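Local coordinates for protein Hen1 (Anabaena variabilis, PDB 3JWH) that methylates the 2'-oxygen of the 3'-terminal nucleotide of RNA, its methyltransferase domain being caught here with S-adenosyl-L-homocysteine bound, at residues Gln15-Gly20 with Val108-Glu113; Gln87-Ala92 with Asp97-Gly102; Phe130-Ile135 with Phe182-Gln187. All blocks are in the same frame, centred on the assembly; numbering follows the deposited sequence.

Contact 1 lies deepest, its centre about 6 Å from the centre of the chain, whereas the centres of contacts 2 and 3, only partly buried, lie about 14 and 13 Å from it. All three reach the same mixed sheet of the Rossmann-like methyltransferase fold. Contacts 1 and 2 both touch S-adenosyl-L-homocysteine, one at its amino acid end and the other at its adenine, through consecutive strands 105-109 and 86-90; contact 3 sits apart from the ligand. The chemistry follows: a water-bridged salt bridge in the largely buried contact 1, a guanidinium laid on an isoleucine in contact 2, one tyrosine hydroxyl bond in contact 3. Contacts 2 and 3 pack together where Phe130 meets Lys98 and His101.

Contact 1: Gln15-Gly20 with Val108-Glu113; sequences QQRMNG and VIEVIE. With SAH (S-adenosyl-L-homocysteine), chain C.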
loop_
_atom_site.group_PDB
_atom_site.type_symbol
_atom_site.label_atom_id
_atom_site.label_comp_id
_atom_site.label_asym_id
_atom_site.label_seq_id
_atom_site.Cartn_x
_atom_site.Cartn_y
_atom_site.Cartn_z
ATOM N N GLN A 15 -2.361 12.452 5.744
ATOM C CA GLN A 15 -0.999 12.923 5.576
ATOM C C GLN A 15 -0.095 12.120 6.495
ATOM O O GLN A 15 1.083 11.926 6.207
ATOM C CB GLN A 15 -0.898 14.412 5.907
ATOM C CG GLN A 15 0.506 14.982 5.754
ATOM C CD GLN A 15 1.042 14.840 4.339
ATOM O OE1 GLN A 15 0.408 15.274 3.376
ATOM N NE2 GLN A 15 2.213 14.233 4.207
ATOM N N GLN A 16 -0.643 11.654 7.608
ATOM C CA GLN A 16 0.155 10.858 8.524
ATOM C C GLN A 16 0.426 9.503 7.908
ATOM O O GLN A 16 1.511 8.948 8.054
ATOM C CB GLN A 16 -0.565 10.668 9.852
ATOM C CG GLN A 16 -0.276 11.752 10.854
ATOM C CD GLN A 16 -0.765 11.388 12.237
ATOM O OE1 GLN A 16 -0.542 12.123 13.195
ATOM N NE2 GLN A 16 -1.437 10.244 12.348
ATOM N N ARG A 17 -0.579 8.971 7.224
ATOM C CA ARG A 17 -0.440 7.676 6.587
ATOM C C ARG A 17 0.606 7.765 5.486
ATOM O O ARG A 17 1.552 6.983 5.457
ATOM C CB ARG A 17 -1.779 7.212 6.010
ATOM C CG ARG A 17 -1.802 5.718 5.716
ATOM C CD ARG A 17 -3.153 5.240 5.220
ATOM N NE ARG A 17 -4.229 5.536 6.156
ATOM C CZ ARG A 17 -5.026 6.596 6.068
ATOM N NH1 ARG A 17 -4.872 7.463 5.078
ATOM N NH2 ARG A 17 -5.971 6.793 6.978
ATOM N N MET A 18 0.447 8.736 4.594
ATOM C CA MET A 18 1.398 8.895 3.510
ATOM C C MET A 18 2.834 9.046 4.001
ATOM O O MET A 18 3.743 8.397 3.473
ATOM C CB MET A 18 1.016 10.080 2.631
ATOM C CG MET A 18 0.779 9.681 1.179
ATOM S SD MET A 18 -0.680 8.658 0.964
ATOM C CE MET A 18 -1.905 9.931 0.745
ATOM N N ASN A 19 3.046 9.892 5.005
ATOM C CA ASN A 19 4.392 10.087 5.552
ATOM C C ASN A 19 4.919 8.764 6.090
ATOM O O ASN A 19 6.096 8.435 5.941
ATOM C CB ASN A 19 4.365 11.108 6.696
ATOM C CG ASN A 19 4.284 12.543 6.203
ATOM O OD1 ASN A 19 5.235 13.064 5.614
ATOM N ND2 ASN A 19 3.147 13.189 6.443
ATOM N N GLY A 20 4.033 8.018 6.733
ATOM C CA GLY A 20 4.425 6.735 7.281
ATOM C C GLY A 20 4.840 5.749 6.207
ATOM O O GLY A 20 5.774 4.984 6.402
ATOM N N VAL A 108 -0.018 -1.390 -0.475
ATOM C CA VAL A 108 -1.435 -1.731 -0.524
ATOM C C VAL A 108 -2.019 -0.857 0.602
ATOM O O VAL A 108 -2.095 -1.282 1.761
ATOM C CB VAL A 108 -1.641 -3.238 -0.200
ATOM C CG1 VAL A 108 -3.025 -3.662 -0.578
ATOM C CG2 VAL A 108 -0.577 -4.087 -0.903
ATOM N N ILE A 109 -2.425 0.355 0.250
ATOM C CA ILE A 109 -2.927 1.332 1.209
ATOM C C ILE A 109 -4.432 1.434 1.306
ATOM O O ILE A 109 -5.102 1.844 0.354
ATOM C CB ILE A 109 -2.380 2.719 0.878
ATOM C CG1 ILE A 109 -0.892 2.612 0.563
ATOM C CG2 ILE A 109 -2.582 3.674 2.064
ATOM C CD1 ILE A 109 -0.049 2.002 1.685
ATOM N N GLU A 110 -4.961 1.061 2.465
ATOM C CA GLU A 110 -6.397 1.111 2.690
ATOM C C GLU A 110 -7.114 0.353 1.572
ATOM O O GLU A 110 -8.070 0.854 0.966
ATOM C CB GLU A 110 -6.869 2.568 2.734
ATOM C CG GLU A 110 -6.040 3.462 3.685
ATOM C CD GLU A 110 -6.056 2.991 5.151
ATOM O OE1 GLU A 110 -7.136 3.007 5.785
ATOM O OE2 GLU A 110 -4.989 2.610 5.670
ATOM N N VAL A 111 -6.643 -0.861 1.306
ATOM C CA VAL A 111 -7.229 -1.689 0.267
ATOM C C VAL A 111 -7.852 -2.974 0.786
ATOM O O VAL A 111 -8.963 -3.307 0.395
ATOM C CB VAL A 111 -6.179 -2.058 -0.824
ATOM C CG1 VAL A 111 -6.725 -3.130 -1.747
ATOM C CG2 VAL A 111 -5.831 -0.837 -1.644
ATOM N N ILE A 112 -7.151 -3.689 1.668
ATOM C CA ILE A 112 -7.649 -4.975 2.177
ATOM C C ILE A 112 -9.062 -5.014 2.752
ATOM O O ILE A 112 -9.785 -5.992 2.566
ATOM C CB ILE A 112 -6.681 -5.604 3.232
ATOM C CG1 ILE A 112 -6.468 -4.650 4.411
ATOM C CG2 ILE A 112 -5.356 -5.943 2.582
ATOM C CD1 ILE A 112 -5.611 -5.241 5.513
ATOM N N GLU A 113 -9.459 -3.961 3.444
ATOM C CA GLU A 113 -10.790 -3.911 4.033
ATOM C C GLU A 113 -11.909 -4.028 2.989
ATOM O O GLU A 113 -12.994 -4.526 3.297
ATOM C CB GLU A 113 -10.957 -2.611 4.828
ATOM C CG GLU A 113 -10.642 -1.362 4.022
ATOM C CD GLU A 113 -9.241 -0.815 4.276
ATOM O OE1 GLU A 113 -8.262 -1.605 4.325
ATOM O OE2 GLU A 113 -9.126 0.426 4.417
HETATM N N SAH C . -5.033 3.741 -1.805
HETATM C CA SAH C . -5.864 4.909 -2.137
HETATM C CB SAH C . -7.304 4.649 -1.692
HETATM C CG SAH C . -7.845 3.380 -2.350
HETATM S SD SAH C . -9.545 2.934 -1.837
HETATM C C SAH C . -5.335 6.142 -1.402
HETATM O O SAH C . -5.863 6.404 -0.300
HETATM O OXT SAH C . -4.421 6.791 -1.958
HETATM C "C5'" SAH C . -9.558 1.232 -2.506
HETATM C "C4'" SAH C . -9.007 1.193 -3.933
HETATM O "O4'" SAH C . -8.795 -0.180 -4.307
HETATM C "C3'" SAH C . -10.028 1.777 -4.914
HETATM O "O3'" SAH C . -9.353 2.485 -5.957
HETATM C "C2'" SAH C . -10.679 0.508 -5.464
HETATM O "O2'" SAH C . -11.196 0.774 -6.771
HETATM C "C1'" SAH C . -9.429 -0.362 -5.581
HETATM N N9 SAH C . -9.761 -1.793 -5.753
HETATM C C8 SAH C . -10.650 -2.477 -5.037
HETATM N N7 SAH C . -10.664 -3.745 -5.439
HETATM C C5 SAH C . -9.777 -3.873 -6.420
HETATM C C6 SAH C . -9.359 -4.928 -7.215
HETATM N N6 SAH C . -9.896 -6.139 -7.066
HETATM N N1 SAH C . -8.422 -4.712 -8.141
HETATM C C2 SAH C . -7.891 -3.507 -8.307
HETATM N N3 SAH C . -8.266 -2.481 -7.570
HETATM C C4 SAH C . -9.200 -2.626 -6.622
HETATM O O HOH W 1 -6.839 4.270 8.504
#
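Arg17 and Glu110 form a salt bridge, with Arg17 NE 3.1 Å from Glu110 OE2. The two side chains come from opposite directions, and their flat ends do not meet squarely: guanidinium and carboxylate planes lie 39° apart, and Glu110 CG sits over one face of the guanidinium. A bend at chi3 (-57°) turns the arginine's end from an otherwise extended chain and brings NE to the carboxylate. Water 1 closes a second link, accepting from Arg17 NH2 at 3.1 Å and donating to Glu110 OE1 at 3.0 Å. Further bonds fix both ends: Asn14 OD1 holds Arg17 NH1, and Thr139 OG1 is bonded to Glu110 OE2, so that this oxygen has two partners, the threonine hydroxyl and Arg17 NE.

The apolar part is small. Arg17 CD packs on Ile109 CG2 at 3.6 Å, the two side chains running past one another in opposing directions.

On the ligand side the backbone does the work. Ile109 O accepts a hydrogen bond from the amino N of S-adenosyl-L-homocysteine at 2.9 Å, and Glu110 O lies 3.8 Å from its SD. The end of strand 105-109 thus serves as one wall of the S-adenosyl-L-homocysteine pocket, as in other Rossmann-like methyltransferases, while the side chains of Ile109 and Glu110 meet the helix.

Helix 13-27 is in this way tied to the C-terminal end of strand 105-109. Thr139 of the adjacent strand 135-141 touches both Arg17 and Ile109, Thr202 of strand 202-209 touches Arg17 and Glu110, and Met18 packs against helix 42-49.

Contact 2: Gln87-Ala92 with Asp97-Gly102; sequences QLIQGA and DKRFHG. With SAH (S-adenosyl-L-homocysteine), chain C.
Arg99 lays one face of its guanidinium against Ile89, whose CG2 stands 3.3 Å above the plane, displaced from the middle of the group, and 3.5 Å from Arg99 CZ. Ile89 CD1 follows the arginine's aliphatic part, 3.9 Å from Arg99 CD. A chi1 of -65°, measured to CG1, leaves CG2 anti to the backbone N, on the side of the flat group.

Asp97 fixes that group side-on: Arg99 NE reaches Asp97 OD1 at 3.0 Å, and Arg99 NH2 meets the syn lone pair of Asp97 OD2 at 2.6 Å. The backbone N of Arg99 also binds Asp97 OD1, 2.8 Å away, making an Asx turn. Water 2 bridges Arg99 NH1 and Gln90 O. Cut back to an alanine, Ile89 would lose CG2 and CD1, and the guanidinium face is likely to be left without this apolar cover, though still clamped by Asp97.

Ala92 O comes to the edge of the Phe100 ring, while Asp97 CB covers the centre of one face. Ala92 CA is 3.3 Å from N1 of S-adenosyl-L-homocysteine, so this bend borders the adenine pocket.

The contact folds the loop that leads to strand 105-109 back on edge strand 86-90; Phe100 touches Val59 of strand 55-60 and Val126 of helix 117-131.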
loop_
_atom_site.group_PDB
_atom_site.type_symbol
_atom_site.label_atom_id
_atom_site.label_comp_id
_atom_site.label_asym_id
_atom_site.label_seq_id
_atom_site.Cartn_x
_atom_site.Cartn_y
_atom_site.Cartn_z
ATOM N N GLN A 87 3.510 5.473 -14.407
ATOM C CA GLN A 87 2.789 4.525 -15.237
ATOM C C GLN A 87 1.478 4.200 -14.523
ATOM O O GLN A 87 1.473 3.900 -13.331
ATOM C CB GLN A 87 3.628 3.256 -15.420
ATOM C CG GLN A 87 3.284 2.409 -16.622
ATOM C CD GLN A 87 3.984 1.054 -16.590
ATOM O OE1 GLN A 87 5.180 0.961 -16.283
ATOM N NE2 GLN A 87 3.248 0.002 -16.917
ATOM N N LEU A 88 0.373 4.279 -15.257
ATOM C CA LEU A 88 -0.966 3.992 -14.745
ATOM C C LEU A 88 -1.525 2.765 -15.467
ATOM O O LEU A 88 -1.523 2.702 -16.689
ATOM C CB LEU A 88 -1.875 5.197 -14.980
ATOM C CG LEU A 88 -2.244 6.058 -13.768
ATOM C CD1 LEU A 88 -1.060 6.267 -12.862
ATOM C CD2 LEU A 88 -2.783 7.367 -14.253
ATOM N N ILE A 89 -2.009 1.798 -14.703
ATOM C CA ILE A 89 -2.527 0.564 -15.274
ATOM C C ILE A 89 -3.898 0.166 -14.725
ATOM O O ILE A 89 -4.104 0.142 -13.506
ATOM C CB ILE A 89 -1.569 -0.602 -14.974
ATOM C CG1 ILE A 89 -0.230 -0.387 -15.668
ATOM C CG2 ILE A 89 -2.206 -1.913 -15.394
ATOM C CD1 ILE A 89 0.840 -1.348 -15.186
ATOM N N GLN A 90 -4.838 -0.147 -15.622
ATOM C CA GLN A 90 -6.142 -0.602 -15.183
ATOM C C GLN A 90 -6.023 -2.117 -15.078
ATOM O O GLN A 90 -5.457 -2.771 -15.966
ATOM C CB GLN A 90 -7.258 -0.229 -16.174
ATOM C CG GLN A 90 -8.679 -0.527 -15.654
ATOM C CD GLN A 90 -9.053 -2.012 -15.675
ATOM O OE1 GLN A 90 -9.922 -2.458 -14.914
ATOM N NE2 GLN A 90 -8.414 -2.778 -16.558
ATOM N N GLY A 91 -6.527 -2.667 -13.981
ATOM C CA GLY A 91 -6.472 -4.104 -13.788
ATOM C C GLY A 91 -6.920 -4.506 -12.397
ATOM O O GLY A 91 -6.835 -3.712 -11.466
ATOM N N ALA A 92 -7.412 -5.729 -12.264
ATOM C CA ALA A 92 -7.852 -6.261 -10.984
ATOM C C ALA A 92 -6.630 -6.771 -10.223
ATOM O O ALA A 92 -5.668 -7.244 -10.824
ATOM C CB ALA A 92 -8.835 -7.379 -11.208
ATOM N N ASP A 97 -0.746 -10.443 -13.157
ATOM C CA ASP A 97 -0.315 -9.582 -14.249
ATOM C C ASP A 97 1.206 -9.542 -14.297
ATOM O O ASP A 97 1.854 -9.217 -13.299
ATOM C CB ASP A 97 -0.861 -8.169 -14.030
ATOM C CG ASP A 97 -0.803 -7.324 -15.269
ATOM O OD1 ASP A 97 0.243 -7.330 -15.950
ATOM O OD2 ASP A 97 -1.802 -6.631 -15.564
ATOM N N LYS A 98 1.772 -9.860 -15.459
ATOM C CA LYS A 98 3.218 -9.876 -15.618
ATOM C C LYS A 98 3.832 -8.494 -15.406
ATOM O O LYS A 98 5.035 -8.376 -15.205
ATOM C CB LYS A 98 3.597 -10.420 -17.007
ATOM C CG LYS A 98 2.952 -11.772 -17.329
ATOM C CD LYS A 98 3.296 -12.860 -16.305
ATOM C CE LYS A 98 4.743 -13.333 -16.432
ATOM N NZ LYS A 98 5.072 -14.430 -15.471
ATOM N N ARG A 99 3.008 -7.455 -15.456
ATOM C CA ARG A 99 3.492 -6.092 -15.239
ATOM C C ARG A 99 3.711 -5.775 -13.745
ATOM O O ARG A 99 4.178 -4.684 -13.400
ATOM C CB ARG A 99 2.514 -5.082 -15.835
ATOM C CG ARG A 99 2.476 -5.055 -17.348
ATOM C CD ARG A 99 1.318 -4.201 -17.845
ATOM N NE ARG A 99 0.024 -4.761 -17.461
ATOM C CZ ARG A 99 -1.154 -4.240 -17.800
ATOM N NH1 ARG A 99 -1.213 -3.139 -18.540
ATOM N NH2 ARG A 99 -2.274 -4.814 -17.386
ATOM N N PHE A 100 3.376 -6.724 -12.875
ATOM C CA PHE A 100 3.543 -6.560 -11.431
ATOM C C PHE A 100 4.934 -7.026 -10.965
ATOM O O PHE A 100 5.250 -6.940 -9.780
ATOM C CB PHE A 100 2.497 -7.373 -10.666
ATOM C CG PHE A 100 1.076 -6.909 -10.843
ATOM C CD1 PHE A 100 0.766 -5.776 -11.582
ATOM C CD2 PHE A 100 0.040 -7.632 -10.256
ATOM C CE1 PHE A 100 -0.565 -5.364 -11.741
ATOM C CE2 PHE A 100 -1.294 -7.236 -10.402
ATOM C CZ PHE A 100 -1.599 -6.103 -11.145
ATOM N N HIS A 101 5.759 -7.523 -11.884
ATOM C CA HIS A 101 7.099 -8.021 -11.539
ATOM C C HIS A 101 8.210 -6.983 -11.527
ATOM O O HIS A 101 8.105 -5.916 -12.132
ATOM C CB HIS A 101 7.560 -9.110 -12.529
ATOM C CG HIS A 101 6.798 -10.393 -12.445
ATOM N ND1 HIS A 101 6.682 -11.116 -11.278
ATOM C CD2 HIS A 101 6.166 -11.119 -13.403
ATOM C CE1 HIS A 101 6.014 -12.232 -11.519
ATOM N NE2 HIS A 101 5.690 -12.259 -12.800
ATOM N N GLY A 102 9.295 -7.343 -10.851
ATOM C CA GLY A 102 10.475 -6.509 -10.814
ATOM C C GLY A 102 10.550 -5.260 -9.974
ATOM O O GLY A 102 11.523 -4.523 -10.118
HETATM N N SAH C . -5.033 3.741 -1.805
HETATM C CA SAH C . -5.864 4.909 -2.137
HETATM C CB SAH C . -7.304 4.649 -1.692
HETATM C CG SAH C . -7.845 3.380 -2.350
HETATM S SD SAH C . -9.545 2.934 -1.837
HETATM C C SAH C . -5.335 6.142 -1.402
HETATM O O SAH C . -5.863 6.404 -0.300
HETATM O OXT SAH C . -4.421 6.791 -1.958
HETATM C "C5'" SAH C . -9.558 1.232 -2.506
HETATM C "C4'" SAH C . -9.007 1.193 -3.933
HETATM O "O4'" SAH C . -8.795 -0.180 -4.307
HETATM C "C3'" SAH C . -10.028 1.777 -4.914
HETATM O "O3'" SAH C . -9.353 2.485 -5.957
HETATM C "C2'" SAH C . -10.679 0.508 -5.464
HETATM O "O2'" SAH C . -11.196 0.774 -6.771
HETATM C "C1'" SAH C . -9.429 -0.362 -5.581
HETATM N N9 SAH C . -9.761 -1.793 -5.753
HETATM C C8 SAH C . -10.650 -2.477 -5.037
HETATM N N7 SAH C . -10.664 -3.745 -5.439
HETATM C C5 SAH C . -9.777 -3.873 -6.420
HETATM C C6 SAH C . -9.359 -4.928 -7.215
HETATM N N6 SAH C . -9.896 -6.139 -7.066
HETATM N N1 SAH C . -8.422 -4.712 -8.141
HETATM C C2 SAH C . -7.891 -3.507 -8.307
HETATM N N3 SAH C . -8.266 -2.481 -7.570
HETATM C C4 SAH C . -9.200 -2.626 -6.622
HETATM O O HOH W 2 -4.426 -2.581 -18.745
#

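Contact 3: Phe130-Ile135 with Phe182-Gln187; sequences FAQPKI and FAYNVQ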
loop_
_atom_site.group_PDB
_atom_site.type_symbol
_atom_site.label_atom_id
_atom_site.label_comp_id
_atom_site.label_asym_id
_atom_site.label_seq_id
_atom_site.Cartn_x
_atom_site.Cartn_y
_atom_site.Cartn_z
ATOM N N PHE A 130 3.235 -14.555 -6.584
ATOM C CA PHE A 130 3.488 -14.155 -7.959
ATOM C C PHE A 130 4.497 -12.996 -8.078
ATOM O O PHE A 130 5.629 -13.194 -8.529
ATOM C CB PHE A 130 2.163 -13.773 -8.632
ATOM C CG PHE A 130 2.285 -13.495 -10.098
ATOM C CD1 PHE A 130 2.624 -14.519 -10.986
ATOM C CD2 PHE A 130 2.085 -12.215 -10.598
ATOM C CE1 PHE A 130 2.763 -14.270 -12.354
ATOM C CE2 PHE A 130 2.221 -11.952 -11.965
ATOM C CZ PHE A 130 2.562 -12.988 -12.846
ATOM N N ALA A 131 4.092 -11.783 -7.690
ATOM C CA ALA A 131 4.991 -10.630 -7.781
ATOM C C ALA A 131 6.194 -10.836 -6.866
ATOM O O ALA A 131 7.344 -10.746 -7.287
ATOM C CB ALA A 131 4.245 -9.353 -7.397
ATOM N N GLN A 132 5.900 -11.139 -5.608
ATOM C CA GLN A 132 6.903 -11.384 -4.596
ATOM C C GLN A 132 7.968 -10.300 -4.497
ATOM O O GLN A 132 9.152 -10.585 -4.590
ATOM C CB GLN A 132 7.564 -12.744 -4.838
ATOM C CG GLN A 132 8.160 -13.389 -3.601
ATOM C CD GLN A 132 8.453 -14.876 -3.795
ATOM O OE1 GLN A 132 7.721 -15.579 -4.489
ATOM N NE2 GLN A 132 9.500 -15.359 -3.161
ATOM N N PRO A 133 7.563 -9.028 -4.309
ATOM C CA PRO A 133 8.597 -8.005 -4.202
ATOM C C PRO A 133 9.371 -8.135 -2.872
ATOM O O PRO A 133 8.945 -8.841 -1.964
ATOM C CB PRO A 133 7.806 -6.684 -4.313
ATOM C CG PRO A 133 6.456 -7.043 -3.775
ATOM C CD PRO A 133 6.205 -8.447 -4.279
ATOM N N LYS A 134 10.516 -7.480 -2.782
ATOM C CA LYS A 134 11.309 -7.526 -1.560
ATOM C C LYS A 134 10.533 -6.909 -0.388
ATOM O O LYS A 134 10.544 -7.440 0.723
ATOM C CB LYS A 134 12.615 -6.759 -1.755
ATOM C CG LYS A 134 13.584 -6.902 -0.584
ATOM C CD LYS A 134 14.895 -6.161 -0.827
ATOM C CE LYS A 134 15.922 -6.509 0.248
ATOM N NZ LYS A 134 17.271 -5.929 -0.050
ATOM N N ILE A 135 9.846 -5.808 -0.658
ATOM C CA ILE A 135 9.086 -5.097 0.370
ATOM C C ILE A 135 7.612 -4.982 0.036
ATOM O O ILE A 135 7.261 -4.750 -1.114
ATOM C CB ILE A 135 9.612 -3.639 0.549
ATOM C CG1 ILE A 135 11.085 -3.651 0.933
ATOM C CG2 ILE A 135 8.771 -2.887 1.576
ATOM C CD1 ILE A 135 11.375 -4.505 2.126
ATOM N N PHE A 182 3.940 -17.523 3.198
ATOM C CA PHE A 182 4.861 -16.914 2.258
ATOM C C PHE A 182 6.235 -16.591 2.848
ATOM O O PHE A 182 6.386 -16.471 4.058
ATOM C CB PHE A 182 4.183 -15.674 1.691
ATOM C CG PHE A 182 2.837 -15.966 1.096
ATOM C CD1 PHE A 182 2.730 -16.577 -0.152
ATOM C CD2 PHE A 182 1.668 -15.681 1.808
ATOM C CE1 PHE A 182 1.489 -16.900 -0.680
ATOM C CE2 PHE A 182 0.426 -16.001 1.287
ATOM C CZ PHE A 182 0.329 -16.610 0.042
ATOM N N ALA A 183 7.236 -16.452 1.984
ATOM C CA ALA A 183 8.608 -16.178 2.430
ATOM C C ALA A 183 8.833 -14.743 2.916
ATOM O O ALA A 183 9.685 -14.022 2.396
ATOM C CB ALA A 183 9.610 -16.525 1.299
ATOM N N TYR A 184 8.069 -14.332 3.919
ATOM C CA TYR A 184 8.199 -12.982 4.458
ATOM C C TYR A 184 8.179 -12.961 5.974
ATOM O O TYR A 184 7.701 -13.889 6.616
ATOM C CB TYR A 184 7.046 -12.077 3.989
ATOM C CG TYR A 184 7.083 -11.700 2.542
ATOM C CD1 TYR A 184 6.645 -12.589 1.558
ATOM C CD2 TYR A 184 7.599 -10.467 2.142
ATOM C CE1 TYR A 184 6.726 -12.258 0.212
ATOM C CE2 TYR A 184 7.683 -10.137 0.800
ATOM C CZ TYR A 184 7.246 -11.033 -0.162
ATOM O OH TYR A 184 7.330 -10.697 -1.505
ATOM N N ASN A 185 8.705 -11.878 6.524
ATOM C CA ASN A 185 8.688 -11.643 7.954
ATOM C C ASN A 185 7.995 -10.274 8.039
ATOM O O ASN A 185 8.084 -9.453 7.113
ATOM C CB ASN A 185 10.104 -11.633 8.516
ATOM C CG ASN A 185 10.740 -13.013 8.503
ATOM O OD1 ASN A 185 11.915 -13.159 8.187
ATOM N ND2 ASN A 185 9.965 -14.034 8.844
ATOM N N VAL A 186 7.269 -10.038 9.122
ATOM C CA VAL A 186 6.516 -8.805 9.249
ATOM C C VAL A 186 6.852 -7.982 10.492
ATOM O O VAL A 186 7.231 -8.524 11.529
ATOM C CB VAL A 186 5.004 -9.138 9.254
ATOM C CG1 VAL A 186 4.628 -9.821 10.571
ATOM C CG2 VAL A 186 4.181 -7.896 9.011
ATOM N N GLN A 187 6.719 -6.668 10.367
ATOM C CA GLN A 187 6.951 -5.743 11.470
ATOM C C GLN A 187 5.746 -4.812 11.502
ATOM O O GLN A 187 5.294 -4.336 10.461
ATOM C CB GLN A 187 8.220 -4.913 11.244
ATOM C CG GLN A 187 9.505 -5.578 11.702
ATOM C CD GLN A 187 9.495 -5.886 13.186
ATOM O OE1 GLN A 187 9.258 -5.000 14.016
ATOM N NE2 GLN A 187 9.754 -7.148 13.535
#
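The Tyr184 ring meets Pro133 O at its edge, near the ring plane, while Gln132 CG and Lys134 O approach it obliquely. Two further aromatic rings, Phe128 and His209, meet it edge-to-face. Between Pro133 and Tyr184 the side chains cross at about a right angle.

The polar heart of the contact is one hydrogen bond, from the phenol hydroxyl Tyr184 OH to Pro133 O at 2.5 Å. The donor lies in the carbonyl plane on a lone pair, with a C=O...O angle of 142°. Tyr184 is a buried residue, and this bond gives its hydroxyl a partner while pinning the ring's outer end to the backbone. A chi1 of -71° sets CG anti to the carbonyl carbon, and from there the ring carries its hydroxyl across to the 130-135 segment.

Around the oxygen lie the backbone at the Gln132-Pro133 junction and two aliphatic carbons. Gln132 CG comes to 3.5 Å from Tyr184 OH, and Pro133 CD to 3.7 Å. The backbone comes nearer still, with Gln132 C 3.1 Å from Tyr184 OH. On the other flank Lys134 O lies 3.9 Å from Tyr184 CE2. Gln132 leaves the helix with positive phi, which turns the chain into Pro133 and the approach to the next strand. Across from it, Ala183 centres an inverse gamma turn, closed by Tyr184 N to Phe182 O at 2.7 Å.

Tyr184 therefore links the start of edge strand 184-188 to the turn between helix 117-131 and strand 135-141. Strand 202-209 runs between these two strands in the sheet, pairing through His209 with Lys134 and through Ile208 with Asn185.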